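Local coordinates for protein nitrate reductase (Ulva prolifera, PDB 5YLY) that catalyses the reduction of nitrate in the first step of nitrate assimilation, probably with NADH as donor, its cytochrome b5 reductase domain carrying FAD, at residues I165-G170 with Y178-A183; I194-A199 with P210-L215. All blocks are in the same frame, centred on the assembly; numbering follows the deposited sequence.

Contacts 1 and 2 are successive strand-helix pairs of the NAD-binding domain. Their strands, 164-170 and 193-200, are neighbours in one parallel sheet, probably hydrogen-bonded through Met167 N to Arg195 O (2.7 Å) and Met167 O to Leu197 N (2.8 Å), while helices 174-185 and 209-218 lie side by side over the same sheet face. The residues that touch are buried in both cases, contact 1 lying nearer the centre of the chain. In contact 1 the SD and CE of Met167 meet CG of Met181 and a methyl of Val180; contact 2 uses two branched leucines and a tyrosine ring, whose hydroxyl is hydrogen-bonded to Gly171 O, a polar anchor that the touching residues of contact 1 lack.

Contact 1: residues I165-G170 with Y178-A183; sequences INMIAG and YQVMKA
Met167 extends from strand 165-170 toward the helix and sets its thioether end against Val180 and Met181 of helix 178-183. Its CG lies opposite the carbonyl carbon (chi1 -59°), and the chain is extended from there on, so the sulfur and terminal methyl are carried well clear of the sheet. The two atoms divide the work: SD approaches Met181 CG at 3.5 Å, while CE meets Val180 CG1 at 3.6 Å and also lies 3.8 Å from Met181 CG. The methionine thus ends between neighbouring side chains on one turn of the helix and slants across both. Val180 points toward the strand and offers the methyl branch that stands trans to its backbone N (chi1 178°). Met181 behaves differently, touching Met167 low on its chain through CG. Its side chain also touches Leu212 and Leu215 of helix 209-218. No polar group takes part in the touching set, which is wholly buried, with Ile194 and Leu196 of the next strand also packed on Met167. Facing away from the strand, Tyr178 has Lys182 CD 3.5 Å above its ring plane, toward the rim, while Lys182 NZ is hydrogen-bonded to Thr93 O. The side chain of Val180 is about 10 Å from the bound FAD, and the pairing does not itself touch the flavin. It forms the opening strand and helix of a parallel beta-alpha-beta unit, the Rossmann-like arrangement of the NAD-binding domain in ferredoxin reductase-type flavoenzymes.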
loop_
_atom_site.group_PDB
_atom_site.type_symbol
_atom_site.label_atom_id
_atom_site.label_comp_id
_atom_site.label_asym_id
_atom_site.label_seq_id
_atom_site.Cartn_x
_atom_site.Cartn_y
_atom_site.Cartn_z
ATOM N N ILE A 165 -1.770 -14.857 -4.585
ATOM C CA ILE A 165 -0.844 -13.851 -4.059
ATOM C C ILE A 165 -1.091 -13.660 -2.589
ATOM O O ILE A 165 -2.191 -13.242 -2.203
ATOM C CB ILE A 165 -0.940 -12.472 -4.805
ATOM C CG1 ILE A 165 -0.695 -12.622 -6.337
ATOM C CG2 ILE A 165 0.029 -11.448 -4.168
ATOM C CD1 ILE A 165 -0.838 -11.313 -7.170
ATOM N N ASN A 166 -0.032 -13.867 -1.778
ATOM C CA ASN A 166 -0.049 -13.538 -0.364
ATOM C C ASN A 166 0.397 -12.098 -0.257
ATOM O O ASN A 166 1.309 -11.690 -0.971
ATOM C CB ASN A 166 0.977 -14.394 0.396
ATOM C CG ASN A 166 0.534 -15.788 0.658
ATOM O OD1 ASN A 166 -0.662 -16.067 0.742
ATOM N ND2 ASN A 166 1.507 -16.692 0.838
ATOM N N MET A 167 -0.187 -11.343 0.665
ATOM C CA MET A 167 0.204 -9.969 0.903
ATOM C C MET A 167 0.420 -9.763 2.377
ATOM O O MET A 167 -0.450 -10.106 3.191
ATOM C CB MET A 167 -0.889 -9.010 0.408
ATOM C CG MET A 167 -1.191 -9.174 -1.056
ATOM S SD MET A 167 -2.494 -8.061 -1.523
ATOM C CE MET A 167 -2.399 -8.272 -3.241
ATOM N N ILE A 168 1.590 -9.231 2.732
ATOM C CA ILE A 168 1.852 -8.927 4.124
ATOM C C ILE A 168 2.161 -7.444 4.197
ATOM O O ILE A 168 3.125 -6.986 3.584
ATOM C CB ILE A 168 2.958 -9.775 4.800
ATOM C CG1 ILE A 168 2.772 -11.294 4.563
ATOM C CG2 ILE A 168 3.049 -9.420 6.294
ATOM C CD1 ILE A 168 3.940 -12.165 5.280
ATOM N N ALA A 169 1.360 -6.723 4.963
ATOM C CA ALA A 169 1.542 -5.295 5.157
ATOM C C ALA A 169 1.637 -4.950 6.616
ATOM O O ALA A 169 0.991 -5.579 7.454
ATOM C CB ALA A 169 0.374 -4.531 4.524
ATOM N N GLY A 170 2.382 -3.894 6.891
ATOM C CA GLY A 170 2.498 -3.291 8.213
ATOM C C GLY A 170 2.244 -1.804 8.074
ATOM O O GLY A 170 2.814 -1.174 7.182
ATOM N N TYR A 178 -3.295 -2.659 -1.283
ATOM C CA TYR A 178 -4.641 -2.209 -1.668
ATOM C C TYR A 178 -4.740 -1.936 -3.207
ATOM O O TYR A 178 -5.708 -2.335 -3.855
ATOM C CB TYR A 178 -4.964 -0.963 -0.842
ATOM C CG TYR A 178 -6.386 -0.475 -0.958
ATOM C CD1 TYR A 178 -7.459 -1.285 -0.595
ATOM C CD2 TYR A 178 -6.664 0.799 -1.437
ATOM C CE1 TYR A 178 -8.780 -0.829 -0.687
ATOM C CE2 TYR A 178 -7.978 1.285 -1.481
ATOM C CZ TYR A 178 -9.034 0.463 -1.120
ATOM O OH TYR A 178 -10.328 0.957 -1.183
ATOM N N GLN A 179 -3.711 -1.339 -3.785
ATOM C CA GLN A 179 -3.693 -1.044 -5.220
ATOM C C GLN A 179 -3.760 -2.376 -6.035
ATOM O O GLN A 179 -4.541 -2.496 -6.998
ATOM C CB GLN A 179 -2.402 -0.272 -5.586
ATOM C CG GLN A 179 -2.320 0.098 -7.072
ATOM C CD GLN A 179 -0.895 0.247 -7.490
ATOM O OE1 GLN A 179 -0.157 -0.727 -7.540
ATOM N NE2 GLN A 179 -0.445 1.474 -7.713
ATOM N N VAL A 180 -2.946 -3.378 -5.624
ATOM C CA VAL A 180 -2.917 -4.690 -6.298
ATOM C C VAL A 180 -4.247 -5.420 -6.082
ATOM O O VAL A 180 -4.804 -5.983 -7.040
ATOM C CB VAL A 180 -1.670 -5.529 -5.852
ATOM C CG1 VAL A 180 -1.672 -6.922 -6.513
ATOM C CG2 VAL A 180 -0.380 -4.797 -6.218
ATOM N N MET A 181 -4.785 -5.380 -4.843
ATOM C CA MET A 181 -6.073 -6.034 -4.540
ATOM C C MET A 181 -7.169 -5.468 -5.436
ATOM O O MET A 181 -7.909 -6.221 -6.042
ATOM C CB MET A 181 -6.469 -5.784 -3.060
ATOM C CG MET A 181 -5.556 -6.487 -2.089
ATOM S SD MET A 181 -5.947 -5.932 -0.393
ATOM C CE MET A 181 -7.492 -6.856 -0.156
ATOM N N LYS A 182 -7.255 -4.147 -5.547
ATOM C CA LYS A 182 -8.284 -3.561 -6.419
ATOM C C LYS A 182 -8.088 -3.913 -7.899
ATOM O O LYS A 182 -9.066 -4.223 -8.599
ATOM C CB LYS A 182 -8.319 -2.060 -6.247
ATOM C CG LYS A 182 -8.943 -1.649 -4.909
ATOM C CD LYS A 182 -8.728 -0.160 -4.696
ATOM C CE LYS A 182 -9.630 0.674 -5.553
ATOM N NZ LYS A 182 -9.273 2.105 -5.430
ATOM N N ALA A 183 -6.837 -3.894 -8.368
ATOM C CA ALA A 183 -6.544 -4.203 -9.783
ATOM C C ALA A 183 -6.993 -5.628 -10.134
ATOM O O ALA A 183 -7.512 -5.864 -11.227
ATOM C CB ALA A 183 -5.056 -4.058 -10.048
#

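Contact 2: residues I194-A199 with P210-L215; sequences IRLLYA and PELEAL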
loop_
_atom_site.group_PDB
_atom_site.type_symbol
_atom_site.label_atom_id
_atom_site.label_comp_id
_atom_site.label_asym_id
_atom_site.label_seq_id
_atom_site.Cartn_x
_atom_site.Cartn_y
_atom_site.Cartn_z
ATOM N N ILE A 194 -6.280 -14.013 -3.390
ATOM C CA ILE A 194 -5.438 -13.174 -2.531
ATOM C C ILE A 194 -5.629 -13.526 -1.071
ATOM O O ILE A 194 -6.749 -13.777 -0.641
ATOM C CB ILE A 194 -5.815 -11.659 -2.743
ATOM C CG1 ILE A 194 -5.549 -11.170 -4.194
ATOM C CG2 ILE A 194 -5.132 -10.730 -1.717
ATOM C CD1 ILE A 194 -6.381 -9.854 -4.507
ATOM N N ARG A 195 -4.539 -13.460 -0.296
ATOM C CA ARG A 195 -4.612 -13.552 1.156
ATOM C C ARG A 195 -3.855 -12.370 1.710
ATOM O O ARG A 195 -2.689 -12.188 1.367
ATOM C CB ARG A 195 -4.000 -14.869 1.703
ATOM C CG ARG A 195 -4.831 -16.108 1.353
ATOM C CD ARG A 195 -6.199 -16.107 2.016
ATOM N NE ARG A 195 -6.967 -17.310 1.671
ATOM C CZ ARG A 195 -7.754 -17.438 0.600
ATOM N NH1 ARG A 195 -7.876 -16.436 -0.275
ATOM N NH2 ARG A 195 -8.392 -18.582 0.374
ATOM N N LEU A 196 -4.502 -11.562 2.545
ATOM C CA LEU A 196 -3.807 -10.440 3.158
ATOM C C LEU A 196 -3.638 -10.654 4.649
ATOM O O LEU A 196 -4.596 -11.026 5.351
ATOM C CB LEU A 196 -4.593 -9.126 2.886
ATOM C CG LEU A 196 -4.135 -7.868 3.677
ATOM C CD1 LEU A 196 -2.724 -7.413 3.251
ATOM C CD2 LEU A 196 -5.152 -6.712 3.489
ATOM N N LEU A 197 -2.426 -10.369 5.136
ATOM C CA LEU A 197 -2.123 -10.379 6.561
ATOM C C LEU A 197 -1.667 -8.952 6.888
ATOM O O LEU A 197 -0.703 -8.459 6.310
ATOM C CB LEU A 197 -1.084 -11.451 6.910
ATOM C CG LEU A 197 -0.569 -11.472 8.380
ATOM C CD1 LEU A 197 -1.722 -11.621 9.385
ATOM C CD2 LEU A 197 0.380 -12.633 8.602
ATOM N N TYR A 198 -2.422 -8.254 7.736
ATOM C CA TYR A 198 -2.133 -6.838 7.982
ATOM C C TYR A 198 -1.829 -6.612 9.442
ATOM O O TYR A 198 -2.705 -6.810 10.292
ATOM C CB TYR A 198 -3.338 -5.992 7.483
ATOM C CG TYR A 198 -3.198 -4.479 7.494
ATOM C CD1 TYR A 198 -1.942 -3.868 7.482
ATOM C CD2 TYR A 198 -4.329 -3.655 7.466
ATOM C CE1 TYR A 198 -1.816 -2.474 7.505
ATOM C CE2 TYR A 198 -4.215 -2.265 7.417
ATOM C CZ TYR A 198 -2.960 -1.679 7.456
ATOM O OH TYR A 198 -2.865 -0.312 7.492
ATOM N N ALA A 199 -0.594 -6.164 9.733
ATOM C CA ALA A 199 -0.133 -5.932 11.114
ATOM C C ALA A 199 -0.062 -4.448 11.458
ATOM O O ALA A 199 0.379 -3.643 10.637
ATOM C CB ALA A 199 1.230 -6.562 11.319
ATOM N N PRO A 210 -12.805 -0.162 6.730
ATOM C CA PRO A 210 -14.125 -0.368 6.087
ATOM C C PRO A 210 -13.979 -0.846 4.639
ATOM O O PRO A 210 -14.694 -1.752 4.213
ATOM C CB PRO A 210 -14.765 1.024 6.173
ATOM C CG PRO A 210 -14.164 1.616 7.433
ATOM C CD PRO A 210 -12.700 1.219 7.255
ATOM N N GLU A 211 -13.022 -0.271 3.908
ATOM C CA GLU A 211 -12.756 -0.609 2.500
ATOM C C GLU A 211 -12.269 -2.028 2.359
ATOM O O GLU A 211 -12.730 -2.739 1.467
ATOM C CB GLU A 211 -11.752 0.348 1.859
ATOM C CG GLU A 211 -12.315 1.744 1.656
ATOM C CD GLU A 211 -12.362 2.658 2.871
ATOM O OE1 GLU A 211 -11.881 2.278 3.964
ATOM O OE2 GLU A 211 -12.902 3.774 2.723
ATOM N N LEU A 212 -11.347 -2.450 3.245
ATOM C CA LEU A 212 -10.841 -3.824 3.233
ATOM C C LEU A 212 -11.962 -4.796 3.537
ATOM O O LEU A 212 -12.114 -5.801 2.829
ATOM C CB LEU A 212 -9.700 -4.004 4.237
ATOM C CG LEU A 212 -8.364 -3.305 3.890
ATOM C CD1 LEU A 212 -7.396 -3.400 5.081
ATOM C CD2 LEU A 212 -7.739 -3.904 2.619
ATOM N N GLU A 213 -12.753 -4.513 4.583
ATOM C CA GLU A 213 -13.884 -5.379 4.918
ATOM C C GLU A 213 -14.900 -5.478 3.763
ATOM O O GLU A 213 -15.398 -6.566 3.499
ATOM C CB GLU A 213 -14.540 -4.963 6.236
ATOM C CG GLU A 213 -13.640 -5.317 7.424
ATOM C CD GLU A 213 -13.246 -6.786 7.494
ATOM O OE1 GLU A 213 -14.149 -7.621 7.719
ATOM O OE2 GLU A 213 -12.072 -7.114 7.200
ATOM N N ALA A 214 -15.168 -4.351 3.067
ATOM C CA ALA A 214 -16.114 -4.337 1.937
ATOM C C ALA A 214 -15.580 -5.173 0.754
ATOM O O ALA A 214 -16.376 -5.832 0.087
ATOM C CB ALA A 214 -16.412 -2.919 1.505
ATOM N N LEU A 215 -14.254 -5.182 0.532
ATOM C CA LEU A 215 -13.647 -6.021 -0.518
ATOM C C LEU A 215 -13.809 -7.493 -0.180
ATOM O O LEU A 215 -14.162 -8.284 -1.052
ATOM C CB LEU A 215 -12.141 -5.719 -0.691
ATOM C CG LEU A 215 -11.734 -4.498 -1.506
ATOM C CD1 LEU A 215 -10.199 -4.339 -1.492
ATOM C CD2 LEU A 215 -12.204 -4.618 -2.991
#
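Leu196 and Leu212 mark the closest backbone approach of strand 194-199 and helix 210-215, their CA atoms 9.7 Å apart, and the helix runs roughly antiparallel to the strand as it returns over the sheet. This is the strand-helix half of a beta-alpha-beta unit completed by strand 223-229, in the Rossmann-like NAD-binding domain. Alternation along the strand turns Leu196 and Tyr198 toward the helix, where Leu212 alone meets both. With CG opposite its carbonyl carbon (chi1 -70°), Leu212 directs its isopropyl fork at the sheet and gives one methyl to each partner. CD2 lies 3.9 Å from Leu196 CD2, a methyl-to-methyl contact between side chains that cross nearly at right angles. CD1 sits 3.9 Å from Tyr198 CD2, approaching the ring obliquely on the side of the CD2-CE2 bond. Leu196 and Tyr198 both hold CG trans to the backbone N, at chi1 169° and -173°, a rotamer that swings Leu196 CD2 and the CD2 side of the Tyr198 ring toward Leu212. Leu174 and Tyr227 also pack on Leu212, tying this layer to the preceding helix and the following strand. Beside the strand, Arg195 folds back so that NH1 donates to Ile194 O at 2.9 Å; the donor stands above the carbonyl plane, although the oxygen lies almost within the guanidinium plane. The hydroxyl of the buried Tyr198 is fixed at the far end of the ring by two backbone partners: OH is hydrogen-bonded both to Gly171 O and to Leu207 N.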